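Local structure of cytochrome c552 (Thermochromatium tepidum, 5ZE8) at residues Cys99-Ala104 / Gly149-Asp154; Lys134-Ile139 / Ala224-His229. The protein binds five covalently attached heme c groups and, as a low-potential cytochrome of a purple sulfur photosynthetic bacterium, probably carries electrons. One frame throughout, in Å; residues are numbered along the deposited sequence.

Interaction 1. Residues Cys99-Ala104 / Gly149-Asp154. With HEC (heme c), chain C.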
loop_
_atom_site.group_PDB
_atom_site.type_symbol
_atom_site.label_atom_id
_atom_site.label_comp_id
_atom_site.label_asym_id
_atom_site.label_seq_id
_atom_site.Cartn_x
_atom_site.Cartn_y
_atom_site.Cartn_z
ATOM N N CYS A 99 14.408 -5.455 -2.921
ATOM C CA CYS A 99 13.151 -5.665 -2.237
ATOM C C CYS A 99 13.310 -5.456 -0.742
ATOM O O CYS A 99 12.403 -5.022 -0.052
ATOM C CB CYS A 99 12.621 -7.055 -2.494
ATOM S SG CYS A 99 12.929 -7.789 -4.123
ATOM N N LEU A 100 14.454 -5.941 -0.184
ATOM C CA LEU A 100 14.612 -5.993 1.253
ATOM C C LEU A 100 14.677 -4.595 1.875
ATOM O O LEU A 100 14.408 -4.422 3.057
ATOM C CB LEU A 100 15.756 -6.859 1.644
ATOM C CG LEU A 100 15.734 -8.277 1.119
ATOM C CD1 LEU A 100 17.046 -8.959 1.442
ATOM C CD2 LEU A 100 14.478 -9.031 1.444
ATOM N N TYR A 101 15.119 -3.574 1.102
ATOM C CA TYR A 101 15.224 -2.245 1.610
ATOM C C TYR A 101 13.903 -1.714 2.127
ATOM O O TYR A 101 13.866 -0.865 3.019
ATOM C CB TYR A 101 15.834 -1.290 0.586
ATOM C CG TYR A 101 17.220 -1.643 0.039
ATOM C CD1 TYR A 101 18.218 -2.023 0.880
ATOM C CD2 TYR A 101 17.455 -1.542 -1.278
ATOM C CE1 TYR A 101 19.451 -2.369 0.360
ATOM C CE2 TYR A 101 18.700 -1.804 -1.807
ATOM C CZ TYR A 101 19.661 -2.251 -0.933
ATOM O OH TYR A 101 21.003 -2.588 -1.449
ATOM N N CYS A 102 12.841 -2.192 1.549
ATOM C CA CYS A 102 11.425 -1.787 1.870
ATOM C C CYS A 102 10.657 -2.870 2.584
ATOM O O CYS A 102 9.902 -2.578 3.480
ATOM C CB CYS A 102 10.595 -1.353 0.654
ATOM S SG CYS A 102 11.488 -0.010 -0.280
ATOM N N HIS A 103 10.841 -4.143 2.159
ATOM C CA HIS A 103 10.045 -5.283 2.680
ATOM C C HIS A 103 10.681 -5.955 3.889
ATOM O O HIS A 103 9.963 -6.647 4.621
ATOM C CB HIS A 103 9.820 -6.341 1.614
ATOM C CG HIS A 103 8.868 -5.972 0.520
ATOM N ND1 HIS A 103 7.546 -6.398 0.555
ATOM C CD2 HIS A 103 9.020 -5.254 -0.667
ATOM C CE1 HIS A 103 6.935 -5.937 -0.532
ATOM N NE2 HIS A 103 7.785 -5.246 -1.291
ATOM N N ALA A 104 12.001 -5.833 4.109
ATOM C CA ALA A 104 12.639 -6.446 5.266
ATOM C C ALA A 104 13.755 -5.522 5.729
ATOM O O ALA A 104 14.934 -5.884 5.705
ATOM C CB ALA A 104 13.085 -7.850 4.976
ATOM N N GLY A 149 13.866 2.739 0.303
ATOM C CA GLY A 149 13.580 2.232 1.613
ATOM C C GLY A 149 14.525 2.751 2.634
ATOM O O GLY A 149 14.767 3.962 2.646
ATOM N N ILE A 150 15.148 1.936 3.457
ATOM C CA ILE A 150 16.026 2.437 4.469
ATOM C C ILE A 150 17.245 3.205 3.893
ATOM O O ILE A 150 17.806 4.043 4.588
ATOM C CB ILE A 150 16.630 1.330 5.408
ATOM C CG1 ILE A 150 17.347 0.197 4.623
ATOM C CG2 ILE A 150 15.563 0.801 6.315
ATOM C CD1 ILE A 150 18.311 -0.677 5.485
ATOM N N LYS A 151 17.569 2.990 2.603
ATOM C CA LYS A 151 18.691 3.671 2.007
ATOM C C LYS A 151 18.406 5.143 1.681
ATOM O O LYS A 151 19.354 5.936 1.491
ATOM C CB LYS A 151 19.130 2.947 0.766
ATOM C CG LYS A 151 19.574 1.507 0.972
ATOM C CD LYS A 151 20.659 1.366 2.033
ATOM C CE LYS A 151 21.018 -0.110 2.197
ATOM N NZ LYS A 151 22.253 -0.180 3.059
ATOM N N ALA A 152 17.128 5.562 1.750
ATOM C CA ALA A 152 16.718 6.936 1.568
ATOM C C ALA A 152 16.825 7.759 2.847
ATOM O O ALA A 152 16.498 8.956 2.824
ATOM C CB ALA A 152 15.320 7.039 0.997
ATOM N N TYR A 153 17.271 7.156 3.953
ATOM C CA TYR A 153 17.338 7.819 5.216
ATOM C C TYR A 153 18.707 7.750 5.896
ATOM O O TYR A 153 19.417 6.766 5.757
ATOM C CB TYR A 153 16.373 7.090 6.236
ATOM C CG TYR A 153 14.917 7.205 5.812
ATOM C CD1 TYR A 153 14.124 8.249 6.268
ATOM C CD2 TYR A 153 14.315 6.259 5.043
ATOM C CE1 TYR A 153 12.772 8.367 5.932
ATOM C CE2 TYR A 153 12.989 6.364 4.651
ATOM C CZ TYR A 153 12.244 7.426 5.073
ATOM O OH TYR A 153 10.899 7.542 4.693
ATOM N N ASP A 154 18.994 8.719 6.762
ATOM C CA ASP A 154 19.978 8.538 7.803
ATOM C C ASP A 154 19.225 7.801 8.909
ATOM O O ASP A 154 18.084 8.192 9.268
ATOM C CB ASP A 154 20.453 9.850 8.405
ATOM C CG ASP A 154 21.199 10.747 7.433
ATOM O OD1 ASP A 154 21.707 10.254 6.411
ATOM O OD2 ASP A 154 21.323 11.959 7.798
HETATM FE FE HEC C . 7.375 -4.346 -3.182
HETATM C CHA HEC C . 3.975 -4.389 -2.612
HETATM C CHB HEC C . 7.117 -7.365 -4.717
HETATM C CHC HEC C . 10.604 -4.192 -4.047
HETATM C CHD HEC C . 7.641 -1.332 -1.665
HETATM N NA HEC C . 5.935 -5.613 -3.624
HETATM C C1A HEC C . 4.554 -5.467 -3.280
HETATM C C2A HEC C . 3.763 -6.495 -3.902
HETATM C C3A HEC C . 4.620 -7.309 -4.513
HETATM C C4A HEC C . 5.929 -6.760 -4.353
HETATM C CMA HEC C . 4.313 -8.535 -5.314
HETATM C CAA HEC C . 2.308 -6.716 -3.732
HETATM C CBA HEC C . 2.100 -7.436 -2.370
HETATM C CGA HEC C . 0.697 -7.731 -1.943
HETATM O O1A HEC C . 0.409 -8.413 -0.890
HETATM O O2A HEC C . -0.306 -7.307 -2.605
HETATM N NB HEC C . 8.634 -5.635 -4.138
HETATM C C1B HEC C . 8.364 -6.827 -4.623
HETATM C C2B HEC C . 9.577 -7.433 -5.073
HETATM C C3B HEC C . 10.608 -6.560 -4.975
HETATM C C4B HEC C . 9.959 -5.360 -4.375
HETATM C CMB HEC C . 9.625 -8.812 -5.644
HETATM C CAB HEC C . 12.022 -6.648 -5.358
HETATM C CBB HEC C . 12.303 -7.193 -6.634
HETATM N NC HEC C . 8.826 -3.019 -2.929
HETATM C C1C HEC C . 10.153 -3.062 -3.417
HETATM C C2C HEC C . 10.887 -1.893 -3.080
HETATM C C3C HEC C . 10.051 -1.095 -2.335
HETATM C C4C HEC C . 8.787 -1.829 -2.252
HETATM C CMC HEC C . 12.319 -1.654 -3.395
HETATM C CAC HEC C . 10.320 0.223 -1.730
HETATM C CBC HEC C . 10.800 1.214 -2.630
HETATM N ND HEC C . 6.112 -3.168 -2.274
HETATM C C1D HEC C . 6.367 -1.981 -1.667
HETATM C C2D HEC C . 5.178 -1.370 -1.132
HETATM C C3D HEC C . 4.161 -2.169 -1.447
HETATM C C4D HEC C . 4.747 -3.306 -2.167
HETATM C CMD HEC C . 5.128 -0.046 -0.447
HETATM C CAD HEC C . 2.681 -1.983 -1.084
HETATM C CBD HEC C . 2.077 -1.320 -2.276
HETATM C CGD HEC C . 0.567 -1.106 -2.161
HETATM O O1D HEC C . -0.037 -1.243 -1.132
HETATM O O2D HEC C . -0.100 -0.830 -3.216
#

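Interaction 2. Residues Lys134-Ile139 / Ala224-His229. With HEC (heme c), chain E.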
loop_
_atom_site.group_PDB
_atom_site.type_symbol
_atom_site.label_atom_id
_atom_site.label_comp_id
_atom_site.label_asym_id
_atom_site.label_seq_id
_atom_site.Cartn_x
_atom_site.Cartn_y
_atom_site.Cartn_z
ATOM N N LYS A 134 15.695 8.476 10.859
ATOM C CA LYS A 134 15.997 9.778 11.453
ATOM C C LYS A 134 15.813 10.975 10.517
ATOM O O LYS A 134 15.088 11.898 10.854
ATOM C CB LYS A 134 17.350 9.800 12.094
ATOM C CG LYS A 134 17.608 11.079 12.845
ATOM C CD LYS A 134 18.962 11.020 13.502
ATOM C CE LYS A 134 19.225 12.297 14.242
ATOM N NZ LYS A 134 20.613 12.172 14.766
ATOM N N THR A 135 16.409 10.901 9.337
ATOM C CA THR A 135 16.360 12.067 8.415
ATOM C C THR A 135 16.128 11.544 7.015
ATOM O O THR A 135 16.912 10.736 6.526
ATOM C CB THR A 135 17.673 12.822 8.464
ATOM O OG1 THR A 135 18.004 13.179 9.828
ATOM C CG2 THR A 135 17.650 14.044 7.578
ATOM N N TYR A 136 15.083 12.014 6.399
ATOM C CA TYR A 136 14.775 11.622 5.041
ATOM C C TYR A 136 15.567 12.428 4.008
ATOM O O TYR A 136 15.457 13.649 3.956
ATOM C CB TYR A 136 13.333 11.784 4.760
ATOM C CG TYR A 136 12.854 11.339 3.369
ATOM C CD1 TYR A 136 13.190 10.145 2.856
ATOM C CD2 TYR A 136 12.097 12.192 2.569
ATOM C CE1 TYR A 136 12.761 9.742 1.610
ATOM C CE2 TYR A 136 11.665 11.800 1.304
ATOM C CZ TYR A 136 12.014 10.545 0.828
ATOM O OH TYR A 136 11.620 10.202 -0.459
ATOM N N ASN A 137 16.374 11.719 3.239
ATOM C CA ASN A 137 17.308 12.326 2.206
ATOM C C ASN A 137 16.728 12.403 0.803
ATOM O O ASN A 137 17.370 12.979 -0.063
ATOM C CB ASN A 137 18.632 11.630 2.211
ATOM C CG ASN A 137 19.314 11.776 3.548
ATOM O OD1 ASN A 137 19.341 12.877 4.103
ATOM N ND2 ASN A 137 19.816 10.686 4.079
ATOM N N GLY A 138 15.578 11.804 0.572
ATOM C CA GLY A 138 14.984 11.620 -0.710
ATOM C C GLY A 138 15.460 10.370 -1.380
ATOM O O GLY A 138 16.512 9.793 -1.067
ATOM N N ILE A 139 14.666 9.890 -2.318
ATOM C CA ILE A 139 15.024 8.697 -3.027
ATOM C C ILE A 139 16.073 8.851 -4.119
ATOM O O ILE A 139 16.624 7.853 -4.568
ATOM C CB ILE A 139 13.772 7.904 -3.513
ATOM C CG1 ILE A 139 12.931 8.710 -4.425
ATOM C CG2 ILE A 139 12.955 7.408 -2.272
ATOM C CD1 ILE A 139 11.952 7.908 -5.238
ATOM N N ALA A 224 7.944 10.130 7.023
ATOM C CA ALA A 224 7.797 8.844 7.726
ATOM C C ALA A 224 7.514 7.732 6.726
ATOM O O ALA A 224 7.653 6.545 7.144
ATOM C CB ALA A 224 6.692 8.914 8.741
ATOM N N CYS A 225 7.082 8.040 5.504
ATOM C CA CYS A 225 6.576 7.001 4.596
ATOM C C CYS A 225 7.334 6.976 3.273
ATOM O O CYS A 225 7.314 5.984 2.566
ATOM C CB CYS A 225 5.083 7.264 4.291
ATOM S SG CYS A 225 4.112 7.680 5.778
ATOM N N MET A 226 7.902 8.116 2.843
ATOM C CA MET A 226 8.273 8.266 1.451
ATOM C C MET A 226 9.393 7.381 0.984
ATOM O O MET A 226 9.397 7.055 -0.228
ATOM C CB MET A 226 8.608 9.748 1.070
ATOM C CG MET A 226 7.439 10.653 0.969
ATOM S SD MET A 226 6.350 10.199 -0.407
ATOM C CE MET A 226 5.323 9.452 0.714
ATOM N N GLY A 227 10.334 6.999 1.820
ATOM C CA GLY A 227 11.442 6.133 1.318
ATOM C C GLY A 227 10.941 4.823 0.701
ATOM O O GLY A 227 11.486 4.279 -0.274
ATOM N N CYS A 228 9.904 4.300 1.323
ATOM C CA CYS A 228 9.279 3.040 0.855
ATOM C C CYS A 228 8.136 3.216 -0.047
ATOM O O CYS A 228 7.803 2.240 -0.774
ATOM C CB CYS A 228 8.839 2.203 2.065
ATOM S SG CYS A 228 10.252 1.872 3.158
ATOM N N HIS A 229 7.473 4.375 -0.022
ATOM C CA HIS A 229 6.243 4.588 -0.774
ATOM C C HIS A 229 6.293 5.635 -1.880
ATOM O O HIS A 229 5.256 5.801 -2.589
ATOM C CB HIS A 229 5.189 4.976 0.239
ATOM C CG HIS A 229 4.630 3.783 0.976
ATOM N ND1 HIS A 229 3.676 2.960 0.385
ATOM C CD2 HIS A 229 4.822 3.336 2.248
ATOM C CE1 HIS A 229 3.350 2.040 1.308
ATOM N NE2 HIS A 229 4.068 2.229 2.412
HETATM FE FE HEC E . 3.878 1.180 4.223
HETATM C CHA HEC E . 2.127 -1.379 2.800
HETATM C CHB HEC E . 0.992 3.000 4.528
HETATM C CHC HEC E . 5.608 3.563 5.963
HETATM C CHD HEC E . 6.871 -0.394 3.468
HETATM N NA HEC E . 1.974 0.851 3.763
HETATM C C1A HEC E . 1.395 -0.267 3.185
HETATM C C2A HEC E . -0.030 -0.100 3.018
HETATM C C3A HEC E . -0.285 1.158 3.458
HETATM C C4A HEC E . 0.925 1.702 4.011
HETATM C CMA HEC E . -1.648 1.850 3.535
HETATM C CAA HEC E . -0.961 -1.045 2.348
HETATM C CBA HEC E . -1.527 -2.036 3.362
HETATM C CGA HEC E . -2.419 -3.061 2.654
HETATM O O1A HEC E . -2.008 -3.743 1.694
HETATM O O2A HEC E . -3.573 -3.320 3.107
HETATM N NB HEC E . 3.357 2.954 5.054
HETATM C C1B HEC E . 2.157 3.569 5.038
HETATM C C2B HEC E . 2.265 4.848 5.663
HETATM C C3B HEC E . 3.538 5.019 6.065
HETATM C C4B HEC E . 4.230 3.763 5.737
HETATM C CMB HEC E . 1.100 5.825 5.797
HETATM C CAB HEC E . 4.153 6.115 6.855
HETATM C CBB HEC E . 3.420 6.459 8.052
HETATM N NC HEC E . 5.787 1.504 4.648
HETATM C C1C HEC E . 6.319 2.500 5.358
HETATM C C2C HEC E . 7.796 2.418 5.498
HETATM C C3C HEC E . 8.122 1.320 4.781
HETATM C C4C HEC E . 6.906 0.739 4.246
HETATM C CMC HEC E . 8.693 3.406 6.227
HETATM C CAC HEC E . 9.503 0.724 4.482
HETATM C CBC HEC E . 10.465 0.645 5.500
HETATM N ND HEC E . 4.353 -0.491 3.320
HETATM C C1D HEC E . 5.629 -0.988 3.072
HETATM C C2D HEC E . 5.561 -2.272 2.395
HETATM C C3D HEC E . 4.267 -2.568 2.230
HETATM C C4D HEC E . 3.509 -1.440 2.833
HETATM C CMD HEC E . 6.771 -3.015 1.986
HETATM C CAD HEC E . 3.708 -3.820 1.504
HETATM C CBD HEC E . 4.054 -5.113 2.182
HETATM C CGD HEC E . 3.393 -6.281 1.459
HETATM O O1D HEC E . 2.260 -6.199 0.896
HETATM O O2D HEC E . 4.038 -7.373 1.442
#

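Interaction 1. Residues Cys99-Ala104 / Gly149-Asp154
The first torsion of Y101 sets its ring carbon CG anti to the carbonyl carbon (chi1 -57°), and K151 does the same with its own CG (chi1 -60°). A bend at chi2 of K151 (-54°) then folds its chain over the tyrosine. The two side chains meet through their carbons. K151 CG lies over one face of the Y101 ring, offset toward the rim, in a CH-pi contact 3.9 Å from the centroid. Further along, K151 CE comes within 3.3 Å of Y101 CE1. A backbone hydrogen bond beside them runs from I150 N to Y101 O, 3.1 Å long. The same oxygen receives a CA-H...O contact from G149 CA at 3.4 Å. G149 also packs against the thioether sulfur, with its CA 3.6 Å from C102 SG. A CB on G149 would clash with both Y101 O and C102 SG. A108 of helix 105-109 also touches the Y101 side chain. On the heme side, C99 SG and C102 SG are bonded to the vinyl-derived carbons CAB and CAC. H103 NE2 binds the iron at 2.1 Å. This is the CXXCH heme c attachment motif, with G149 and the 3-10 turn at 150-152 packed on its short helix.

Interaction 2. Residues Lys134-Ile139 / Ala224-His229
The CXXCH heme-binding motif of C225-H229 forms this contact, its short helix packing against the end of strand 133-136 and the turn that follows. C225 SG and C228 SG are each joined by a thioether bond to the heme, at CAB and CAC. H229 NE2 binds the iron at 2.1 Å, and H61 supplies the other axial nitrogen. Between the two cysteines, M226 CB and the backbone of G227 meet the strand side.

Y136 is the main contributor from 134-139. Its CG stands anti to the backbone N (chi1 -177°), and this sends the ring out toward the helix. The phenol end reaches the base of the M226 side chain, with Y136 OH 3.4 Å and CZ 3.5 Å from M226 CB. M226 bends at chi2 and chi3, and its sulfur end turns off toward another heme. On the CE1 side, the Y136 ring lies against the backbone of G227, with CE1 3.7 Å from G227 N. That nitrogen has its hydrogen-bond partner elsewhere, in Y153 OH. The backbone N of G138 sits over the centre of one face of the Y136 ring, 3.5 Å above its plane. With Y136 cut back to an alanine, a gap would probably open beside M226 CB and G227, and the G138 backbone would lose the ring beneath it.

I139 adds a second, looser touch. Its side chain also meets D230 and Q231, just past the motif. No hydrogen bond joins the two segments, and they meet by van der Waals contact. The CG2 branch of I139 rests 4.0 Å from G227 O.

How the interactions relate
The centres of interactions 1 and 2 lie 9 Å apart, on the same side of the chain's centre. Their segments alternate along the chain: 99-104, 134-139, 149-154, then 224-229. Strands 133-136 and 153-155 pair antiparallel in a two-stranded sheet and join the contacts. Probable hydrogen bonds from N137 N to A152 O (2.8 Å) and from K134 N to D154 O (2.9 Å) link the two contacts, at the sheet and just beyond its end. A classic bulge sets K134 and T135 opposite D154. G149 is hydrogen-bonded to G227 through the backbone. This small sheet and its turns thus connect two CXXCH motifs, consistent with a compact arrangement of neighbouring hemes.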